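Local coordinates for protein ribonuclease mar1, putative (PDB 1YZV) that is of unproven function, an isochorismatase-family protein named as a putative ribonuclease and probably a hydrolase, at residues Leu13-Gly17 with Ser185-Phe189. Numbering follows the deposited sequence.
Sequences LKHYG and SDPVF
Two loops of an isochorismatase-family alpha/beta fold, built on a six-stranded parallel sheet, meet here through side chains alone. Residues 13-17, on the way to strand 20-26, run extended through His15 (phi/psi -58/143) and turn at Tyr16 (-55/-28). Residues 185-189 lead into helix 189-197: Asp186 is extended (-54/135), Pro187 and Val188 curl, and Phe189 N donates to Asp186 O at 3.0 Å. The backbones stay well apart, with CA atoms 10.1 Å between His15 and Asp186 and 10.3 Å between Tyr16 and Val188.

Two aromatic side chains bridge that gap to one carboxylate. With chi1 t, His15 presents its ring edge, and NE2 donates to Asp186 OD2 at 2.8 Å, a His-carboxylate hydrogen bond; His15 ND1 accepts from Gly17 N at 3.1 Å, which fixes the imidazole's orientation. Tyr16, chi1 p, reaches across so that OH donates to Asp186 OD1 at 2.6 Å. Beside these hydrogen bonds, Tyr16 and Val188 both pack on Leu56 of helix 39-56, and the Tyr16 ring also meets His60 edge-to-face. The contact thus ties the segment before the first strand to the start of the last helix at the protein surface. Asp186 (chi1 t) splits its oxygens: OD2 serves His15, while OD1, besides Tyr16 OH, takes a capping bond from Val188 N at 3.0 Å, ahead of the turn into helix 189-197; Val188 CG2 lies 3.6 Å from Tyr16 CE2.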
# COMPACT_ATOMS: atom_id res chain seq x y z
N LEU A 13 7.97 -6.52 17.00
CA LEU A 13 8.45 -6.23 18.35
C LEU A 13 9.12 -7.50 18.90
O LEU A 13 8.69 -8.60 18.60
CB LEU A 13 7.30 -5.84 19.26
CG LEU A 13 6.65 -4.49 18.98
CD1 LEU A 13 5.31 -4.42 19.66
CD2 LEU A 13 7.56 -3.35 19.44
N LYS A 14 10.21 -7.31 19.60
CA LYS A 14 10.86 -8.39 20.35
C LYS A 14 10.03 -8.70 21.60
O LYS A 14 9.18 -7.88 22.07
CB LYS A 14 12.26 -7.97 20.79
CG LYS A 14 13.25 -7.80 19.61
CD LYS A 14 14.67 -7.47 20.07
CE LYS A 14 15.63 -7.36 18.88
NZ LYS A 14 16.97 -6.79 19.27
N HIS A 15 10.26 -9.90 22.12
CA HIS A 15 9.66 -10.33 23.35
C HIS A 15 10.04 -9.35 24.46
O HIS A 15 11.18 -8.82 24.46
CB HIS A 15 10.14 -11.75 23.71
CG HIS A 15 9.41 -12.35 24.85
ND1 HIS A 15 9.70 -12.03 26.16
CD2 HIS A 15 8.36 -13.19 24.89
CE1 HIS A 15 8.85 -12.66 26.96
NE2 HIS A 15 7.99 -13.33 26.20
N TYR A 16 9.09 -9.10 25.36
CA TYR A 16 9.26 -8.09 26.36
C TYR A 16 10.51 -8.25 27.21
O TYR A 16 11.01 -7.23 27.75
CB TYR A 16 8.04 -7.96 27.28
CG TYR A 16 7.73 -9.16 28.14
CD1 TYR A 16 8.40 -9.37 29.35
CD2 TYR A 16 6.72 -10.05 27.79
CE1 TYR A 16 8.14 -10.49 30.15
CE2 TYR A 16 6.41 -11.14 28.61
CZ TYR A 16 7.09 -11.33 29.83
OH TYR A 16 6.81 -12.46 30.60
N GLY A 17 11.01 -9.47 27.39
CA GLY A 17 12.25 -9.64 28.14
C GLY A 17 13.54 -9.35 27.38
O GLY A 17 14.62 -9.31 27.95
N SER A 185 2.09 -19.84 26.91
CA SER A 185 2.68 -20.35 28.14
C SER A 185 3.60 -19.34 28.81
O SER A 185 4.13 -19.62 29.88
CB SER A 185 3.41 -21.67 27.89
OG SER A 185 4.67 -21.45 27.30
N ASP A 186 3.79 -18.17 28.21
CA ASP A 186 4.52 -17.12 28.87
C ASP A 186 3.94 -16.79 30.26
O ASP A 186 2.72 -16.76 30.44
CB ASP A 186 4.57 -15.85 28.02
CG ASP A 186 5.47 -14.79 28.63
OD1 ASP A 186 5.01 -14.03 29.53
OD2 ASP A 186 6.61 -14.66 28.18
N PRO A 187 4.81 -16.64 31.28
CA PRO A 187 4.29 -16.37 32.64
C PRO A 187 3.25 -15.22 32.77
O PRO A 187 2.50 -15.24 33.72
CB PRO A 187 5.55 -15.99 33.44
CG PRO A 187 6.68 -16.60 32.69
CD PRO A 187 6.28 -16.62 31.24
N VAL A 188 3.31 -14.17 31.94
CA VAL A 188 2.33 -13.07 32.07
C VAL A 188 1.07 -13.27 31.23
O VAL A 188 0.15 -12.45 31.33
CB VAL A 188 2.92 -11.63 31.78
CG1 VAL A 188 4.10 -11.34 32.63
CG2 VAL A 188 3.32 -11.44 30.36
N PHE A 189 1.02 -14.29 30.37
CA PHE A 189 -0.16 -14.44 29.52
C PHE A 189 -1.49 -14.45 30.28
O PHE A 189 -2.47 -13.77 29.89
CB PHE A 189 -0.07 -15.69 28.64
CG PHE A 189 -1.19 -15.80 27.68
CD1 PHE A 189 -1.19 -15.06 26.51
CD2 PHE A 189 -2.24 -16.67 27.92
CE1 PHE A 189 -2.26 -15.14 25.62
CE2 PHE A 189 -3.29 -16.74 27.05
CZ PHE A 189 -3.28 -16.00 25.88